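Local coordinates for Lin1840 protein (Listeria innocua serovar 6a, PDB 4ZOC) that probably hydrolyses terminal, non-reducing beta-D-glucosyl residues to release beta-D-glucose, as a family 3 beta-glucosidase of beta-1,2-glucan metabolism, at residues S136-D144 with E152-N161; F238-M248 with A273-T282. The protein carries 2 engineered substitutions. All coordinates share one frame; numbering follows the deposited sequence.

Contact 1 of 2, residues S136-D144 with E152-N161; sequences SPMLDLVRD and ESTGEDPFLN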
# COMPACT_ATOMS: atom_id res chain seq x y z
N SER A 136 18.04 18.57 8.20
CA SER A 136 18.43 17.84 7.02
C SER A 136 19.63 16.97 7.39
O SER A 136 20.40 17.33 8.29
CB SER A 136 18.79 18.82 5.87
OG SER A 136 19.38 18.20 4.75
N PRO A 137 19.80 15.80 6.77
CA PRO A 137 19.09 15.19 5.64
C PRO A 137 17.74 14.53 5.99
O PRO A 137 17.52 14.01 7.09
CB PRO A 137 20.07 14.15 5.16
CG PRO A 137 20.76 13.71 6.40
CD PRO A 137 20.93 14.98 7.20
N MET A 138 16.81 14.54 5.01
CA MET A 138 15.60 13.73 5.08
C MET A 138 15.89 12.38 4.42
O MET A 138 16.22 12.29 3.20
CB MET A 138 14.48 14.50 4.39
CG MET A 138 13.13 13.88 4.48
SD MET A 138 12.85 12.61 3.21
CE MET A 138 11.05 12.64 3.23
N LEU A 139 15.73 11.33 5.20
CA LEU A 139 16.19 9.97 4.82
C LEU A 139 15.07 8.94 4.78
O LEU A 139 15.30 7.73 4.90
CB LEU A 139 17.31 9.53 5.74
CG LEU A 139 18.56 10.43 5.63
CD1 LEU A 139 19.59 10.02 6.67
CD2 LEU A 139 19.20 10.30 4.23
N ASP A 140 13.84 9.41 4.57
CA ASP A 140 12.68 8.52 4.52
C ASP A 140 12.68 7.87 3.14
O ASP A 140 12.64 8.55 2.06
CB ASP A 140 11.38 9.32 4.74
CG ASP A 140 11.43 10.15 6.02
OD1 ASP A 140 12.09 9.75 7.01
OD2 ASP A 140 10.86 11.24 6.04
N LEU A 141 12.71 6.54 3.13
CA LEU A 141 12.58 5.76 1.90
C LEU A 141 11.18 5.99 1.33
O LEU A 141 10.20 6.03 2.10
CB LEU A 141 12.75 4.26 2.24
CG LEU A 141 12.75 3.27 1.08
CD1 LEU A 141 14.07 3.42 0.39
CD2 LEU A 141 12.55 1.88 1.61
N VAL A 142 11.14 6.24 0.02
CA VAL A 142 9.91 6.50 -0.67
C VAL A 142 9.68 5.52 -1.82
O VAL A 142 10.58 5.27 -2.68
CB VAL A 142 9.81 7.97 -1.13
CG1 VAL A 142 9.71 8.88 0.05
CG2 VAL A 142 10.98 8.41 -2.06
N ARG A 143 8.45 5.00 -1.87
CA ARG A 143 7.97 4.15 -2.96
C ARG A 143 6.63 4.67 -3.56
O ARG A 143 6.07 3.98 -4.40
CB ARG A 143 7.78 2.76 -2.47
CG ARG A 143 9.05 2.06 -2.09
CD ARG A 143 8.69 0.74 -1.40
NE ARG A 143 9.90 -0.04 -1.16
CZ ARG A 143 9.93 -1.21 -0.53
NH1 ARG A 143 8.83 -1.75 -0.09
NH2 ARG A 143 11.09 -1.85 -0.35
N ASP A 144 6.15 5.84 -3.11
CA ASP A 144 4.79 6.30 -3.40
C ASP A 144 4.83 7.77 -3.76
O ASP A 144 4.83 8.66 -2.93
CB ASP A 144 3.86 6.01 -2.21
CG ASP A 144 2.41 6.28 -2.53
OD1 ASP A 144 2.12 7.00 -3.56
OD2 ASP A 144 1.55 5.81 -1.73
N GLU A 152 11.82 15.54 -0.98
CA GLU A 152 12.84 15.67 0.10
C GLU A 152 13.76 14.49 0.22
O GLU A 152 14.75 14.59 0.90
CB GLU A 152 12.15 15.88 1.45
CG GLU A 152 11.35 17.17 1.55
CD GLU A 152 10.39 17.07 2.71
OE1 GLU A 152 10.85 17.04 3.87
OE2 GLU A 152 9.16 17.08 2.45
N SER A 153 13.38 13.36 -0.37
CA SER A 153 14.09 12.11 -0.26
C SER A 153 14.96 11.96 -1.48
O SER A 153 14.66 12.57 -2.49
CB SER A 153 13.06 10.96 -0.20
OG SER A 153 13.74 9.67 -0.14
N THR A 154 15.98 11.07 -1.44
CA THR A 154 16.72 10.74 -2.61
C THR A 154 16.12 9.55 -3.35
O THR A 154 16.76 9.10 -4.35
CB THR A 154 18.26 10.63 -2.33
OG1 THR A 154 18.55 9.72 -1.22
CG2 THR A 154 18.82 12.05 -1.99
N GLY A 155 15.00 8.96 -2.88
CA GLY A 155 14.27 7.99 -3.73
C GLY A 155 14.01 6.62 -3.10
O GLY A 155 13.92 6.46 -1.85
N GLU A 156 13.86 5.63 -3.98
CA GLU A 156 13.39 4.33 -3.57
C GLU A 156 14.48 3.28 -3.15
O GLU A 156 14.17 2.13 -2.74
CB GLU A 156 12.51 3.74 -4.70
CG GLU A 156 13.32 3.15 -5.84
CD GLU A 156 12.46 2.79 -7.02
OE1 GLU A 156 11.43 3.51 -7.24
OE2 GLU A 156 12.81 1.78 -7.74
N ASP A 157 15.74 3.68 -3.18
CA ASP A 157 16.83 2.76 -2.80
C ASP A 157 17.50 3.08 -1.49
O ASP A 157 18.02 4.17 -1.30
CB ASP A 157 17.93 2.77 -3.87
CG ASP A 157 18.95 1.70 -3.59
OD1 ASP A 157 18.50 0.53 -3.46
OD2 ASP A 157 20.12 2.05 -3.40
N PRO A 158 17.51 2.12 -0.56
CA PRO A 158 18.10 2.39 0.75
C PRO A 158 19.59 2.63 0.65
O PRO A 158 20.12 3.44 1.45
CB PRO A 158 17.79 1.16 1.57
CG PRO A 158 16.73 0.47 0.83
CD PRO A 158 16.75 0.88 -0.58
N PHE A 159 20.28 1.93 -0.28
CA PHE A 159 21.78 2.14 -0.39
C PHE A 159 22.15 3.53 -0.90
O PHE A 159 22.94 4.28 -0.25
CB PHE A 159 22.48 1.08 -1.26
CG PHE A 159 23.95 1.23 -1.34
CD1 PHE A 159 24.72 0.94 -0.28
CD2 PHE A 159 24.55 1.70 -2.48
CE1 PHE A 159 26.11 1.09 -0.35
CE2 PHE A 159 25.90 1.87 -2.56
CZ PHE A 159 26.66 1.56 -1.48
N LEU A 160 21.60 3.89 -2.05
CA LEU A 160 21.72 5.23 -2.49
C LEU A 160 21.36 6.22 -1.40
O LEU A 160 22.10 7.23 -1.16
CB LEU A 160 20.83 5.50 -3.71
CG LEU A 160 21.01 6.82 -4.40
CD1 LEU A 160 22.46 7.11 -4.83
CD2 LEU A 160 20.13 6.98 -5.62
N ASN A 161 20.23 6.02 -0.72
CA ASN A 161 19.81 7.04 0.24
C ASN A 161 20.81 7.14 1.38
O ASN A 161 21.07 8.21 1.91
CB ASN A 161 18.40 6.76 0.84
CG ASN A 161 17.32 6.88 -0.22
OD1 ASN A 161 17.61 7.39 -1.33
ND2 ASN A 161 16.10 6.56 0.11
O HOH W 1 17.24 15.23 2.07
O HOH W 2 16.64 10.28 1.35
O HOH W 3 15.91 5.78 2.87
O HOH W 4 12.40 0.33 -2.41

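Contact 2 of 2, residues F238-M248 with A273-T282; sequences FNVVDGIPATM and AVAEVINHGT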
# COMPACT_ATOMS: atom_id res chain seq x y z
N PHE A 238 5.92 12.11 12.20
CA PHE A 238 4.52 12.25 12.47
C PHE A 238 3.70 10.97 12.55
O PHE A 238 2.63 10.96 13.22
CB PHE A 238 3.89 13.12 11.42
CG PHE A 238 4.32 14.54 11.46
CD1 PHE A 238 4.05 15.32 12.60
CD2 PHE A 238 4.97 15.12 10.39
CE1 PHE A 238 4.38 16.65 12.63
CE2 PHE A 238 5.30 16.48 10.43
CZ PHE A 238 5.05 17.22 11.55
N ASN A 239 4.19 9.94 11.88
CA ASN A 239 3.39 8.69 11.69
C ASN A 239 3.47 7.78 12.86
O ASN A 239 4.45 7.81 13.62
CB ASN A 239 3.83 7.91 10.46
CG ASN A 239 5.35 7.70 10.40
OD1 ASN A 239 6.11 8.66 10.21
ND2 ASN A 239 5.80 6.47 10.63
N VAL A 240 2.46 6.93 12.99
CA VAL A 240 2.67 5.65 13.79
C VAL A 240 3.73 4.73 13.21
O VAL A 240 3.93 4.68 11.99
CB VAL A 240 1.36 4.86 13.95
CG1 VAL A 240 0.27 5.63 14.68
CG2 VAL A 240 0.82 4.34 12.57
N VAL A 241 4.49 4.07 14.06
CA VAL A 241 5.35 2.93 13.72
C VAL A 241 4.75 1.76 14.48
O VAL A 241 4.67 1.75 15.69
CB VAL A 241 6.78 3.22 14.09
CG1 VAL A 241 7.67 2.00 13.89
CG2 VAL A 241 7.31 4.36 13.21
N ASP A 242 4.27 0.77 13.73
CA ASP A 242 3.51 -0.32 14.27
C ASP A 242 2.51 0.08 15.38
O ASP A 242 2.50 -0.48 16.49
CB ASP A 242 4.46 -1.43 14.72
CG ASP A 242 3.77 -2.79 14.80
OD1 ASP A 242 2.59 -2.94 14.48
OD2 ASP A 242 4.48 -3.71 15.21
N GLY A 243 1.63 1.01 15.01
CA GLY A 243 0.52 1.44 15.84
C GLY A 243 0.86 2.46 16.93
O GLY A 243 -0.06 2.98 17.51
N ILE A 244 2.14 2.76 17.15
CA ILE A 244 2.51 3.80 18.14
C ILE A 244 3.16 4.96 17.48
O ILE A 244 4.20 4.81 16.84
CB ILE A 244 3.38 3.25 19.27
CG1 ILE A 244 2.70 2.03 19.86
CG2 ILE A 244 3.67 4.27 20.34
CD1 ILE A 244 3.62 1.30 20.85
N PRO A 245 2.56 6.17 17.68
CA PRO A 245 3.20 7.37 17.11
C PRO A 245 4.68 7.42 17.40
O PRO A 245 5.09 7.25 18.57
CB PRO A 245 2.44 8.49 17.81
CG PRO A 245 1.11 7.92 18.00
CD PRO A 245 1.39 6.52 18.47
N ALA A 246 5.51 7.68 16.38
CA ALA A 246 6.95 7.61 16.57
C ALA A 246 7.43 8.42 17.79
O ALA A 246 8.36 8.02 18.53
CB ALA A 246 7.67 8.09 15.30
N THR A 247 6.82 9.58 18.01
CA THR A 247 7.29 10.55 19.04
C THR A 247 7.23 9.95 20.43
O THR A 247 8.11 10.24 21.26
CB THR A 247 6.45 11.86 18.93
OG1 THR A 247 6.67 12.37 17.59
CG2 THR A 247 6.84 12.92 19.99
N MET A 248 6.24 9.10 20.67
CA MET A 248 6.16 8.41 22.00
C MET A 248 6.42 6.92 21.91
O MET A 248 5.98 6.15 22.79
CB MET A 248 4.79 8.68 22.67
CG MET A 248 3.56 8.20 21.93
SD MET A 248 2.04 8.20 22.88
CE MET A 248 2.21 6.62 23.76
N ALA A 273 4.44 17.37 17.18
CA ALA A 273 4.19 15.96 17.18
C ALA A 273 4.01 15.42 18.61
O ALA A 273 3.42 14.34 18.84
CB ALA A 273 5.35 15.23 16.52
N VAL A 274 4.54 16.14 19.60
CA VAL A 274 4.27 15.72 21.00
C VAL A 274 2.77 15.84 21.33
O VAL A 274 2.15 14.88 21.78
CB VAL A 274 5.13 16.51 22.02
CG1 VAL A 274 4.68 16.14 23.41
CG2 VAL A 274 6.64 16.21 21.83
N ALA A 275 2.17 17.02 21.08
CA ALA A 275 0.75 17.30 21.32
C ALA A 275 -0.14 16.40 20.47
O ALA A 275 -1.20 15.92 20.88
CB ALA A 275 0.47 18.79 21.05
N GLU A 276 0.39 16.03 19.33
CA GLU A 276 -0.39 15.33 18.27
C GLU A 276 -0.54 13.87 18.61
O GLU A 276 -1.37 13.19 18.01
CB GLU A 276 0.20 15.58 16.90
CG GLU A 276 -0.16 17.00 16.41
CD GLU A 276 0.61 17.49 15.22
OE1 GLU A 276 1.26 16.65 14.57
OE2 GLU A 276 0.43 18.70 14.95
N VAL A 277 0.21 13.36 19.59
CA VAL A 277 0.01 11.95 20.00
C VAL A 277 -1.40 11.83 20.61
O VAL A 277 -2.03 10.71 20.61
CB VAL A 277 1.15 11.37 20.87
CG1 VAL A 277 2.51 11.56 20.26
CG2 VAL A 277 1.18 11.92 22.28
N ILE A 278 -1.92 12.94 21.14
CA ILE A 278 -3.34 12.98 21.55
C ILE A 278 -4.32 12.69 20.38
O ILE A 278 -5.28 11.91 20.52
CB ILE A 278 -3.66 14.34 22.25
CG1 ILE A 278 -2.73 14.53 23.46
CG2 ILE A 278 -5.11 14.29 22.71
CD1 ILE A 278 -2.76 15.97 23.95
N ASN A 279 -4.14 13.38 19.26
CA ASN A 279 -4.96 13.18 18.12
C ASN A 279 -4.93 11.73 17.60
O ASN A 279 -5.94 11.22 17.15
CB ASN A 279 -4.62 14.12 16.99
CG ASN A 279 -4.92 15.56 17.31
OD1 ASN A 279 -5.86 15.86 18.08
ND2 ASN A 279 -4.24 16.48 16.62
N HIS A 280 -3.74 11.12 17.60
CA HIS A 280 -3.54 9.72 17.26
C HIS A 280 -4.29 8.79 18.22
O HIS A 280 -4.47 7.59 17.91
CB HIS A 280 -2.03 9.37 17.36
CG HIS A 280 -1.14 9.74 16.22
ND1 HIS A 280 -1.16 9.06 15.03
CD2 HIS A 280 -0.08 10.60 16.16
CE1 HIS A 280 -0.17 9.51 14.27
NE2 HIS A 280 0.51 10.44 14.93
N GLY A 281 -4.65 9.24 19.40
CA GLY A 281 -5.39 8.39 20.35
C GLY A 281 -4.56 7.48 21.19
O GLY A 281 -5.03 6.38 21.59
N THR A 282 -3.30 7.91 21.42
CA THR A 282 -2.41 7.15 22.29
C THR A 282 -1.99 7.98 23.55
O THR A 282 -1.12 7.56 24.31
CB THR A 282 -1.18 6.62 21.53
OG1 THR A 282 -0.48 7.75 20.93
CG2 THR A 282 -1.61 5.62 20.41
O HOH W 5 1.49 13.65 14.44

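Contact 1 of 2, residues S136-D144 with E152-N161
With chi1 at 178°, S153 sets OG anti to its own backbone N and within 2.7 Å of D140 O, while L141, its CG likewise anti to N (chi1 -175°), sends CD1 toward the chain around E156. Both contacts lie in the long loop of the TIM barrel that leaves strand 133-134 and runs into helix 158-173. The S153 hydroxyl does two jobs: it donates to D140 O, tilted 26° from the carbonyl plane, and accepts from G155 N, which makes S153-G155 an ST turn. M138 lies across the start of this turn. Its CG sits 3.8 Å from E152 CB, the two side chains crossing at about a right angle, and the bend at chi2 brings SD back over the E152 backbone; the carboxylate of E152 forms a salt bridge with R149 through OE2. Further along, V142 N gives a weak bond to G155 O, 3.4 Å long. That same G155 O also takes N161 ND2, in the amide plane of N161, and this buried carbonyl thus has one good donor and one weak one. N161 in turn receives the T154 hydroxyl on OD1, which helps fix the orientation of the amide. Water 3 joins N161 ND2 to L139 O, water 2 joins M138 O to T154 N, and water 1 links M138 N with E152 O. D157 is the N-cap of helix 158-173, accepting L160 N on OD2 while OD1 is hydrogen-bonded to Y565. Beside this helix start, L141 CD1 packs 3.8 Å from P158 CD and 3.4 Å from E156 O.

Contact 2 of 2, residues F238-M248 with A273-T282
This contact joins two loops of the TIM-barrel domain: a beta hairpin following strand 233-236, built on a type I' turn from V241 to I244, and segment 273-282, which comes after strand 266-268 and begins with a weakly bonded helical turn at about 273-276. H280 is the central side chain. Its NE2 donates to F238 O at 2.8 Å, with the oxygen in the ring plane and the nitrogen nearly in line with the carbonyl bond, although the N-H...O angle is a bent 143°. One ring face carries P245 in a CH-pi contact, CG lying 3.6 Å from the H280 ring centroid and 25° off the normal; V240 CG1 approaches obliquely, 3.7 Å from H280 ND1. P245 also meets T282, its CD standing 3.3 Å from T282 OG1. M248 SD lies 3.2 Å from T282 OG1, and the bend at chi3 lays CE by T282 O; the side chain crosses V277 at a slant, and V277 CG1 also touches P245 CB. T247 puts OG1 3.3 Å from A273 CB, while its hydroxyl bonds to T236. Beyond the histidine, water 5 donates to both F238 O and E276 OE1, giving the carbonyl a second donor. The F238 ring lies obliquely by that carboxylate, their planes 29° apart, and touches a bound glucose as well as Y205, edge-to-face. E276 has its strongest partner across the dimer, R572 of the second subunit, and D242 at the hairpin tip pairs with R213 of the second subunit. Helix 286-295 packs against T247, M248, V274 and V277, and helix 250-260 covers V241 and A246, so hairpin and helical turn are held among the barrel's outer helices.

How the contacts relate
From the N terminus, the chain first makes contact 1, where 152-161 returns to 136-144 after only seven intervening residues, folding up the connection between strand 133-134 and helix 158-173. It then runs through strands 187-193 and 233-236 before contact 2 opens. That second loop is longer: 24 residues, including helix 250-260 and strand 266-268, separate the hairpin from 273-282. The two contacts follow in series, neither nesting nor crossing. The centres of contacts 1 and 2 lie 22 Å apart, and the two do not touch. Contact 1 closes a buried strand-to-helix loop near the chain centre, whereas contact 2 ties the loops after strands 233-236 and 266-268 together, beside the second subunit.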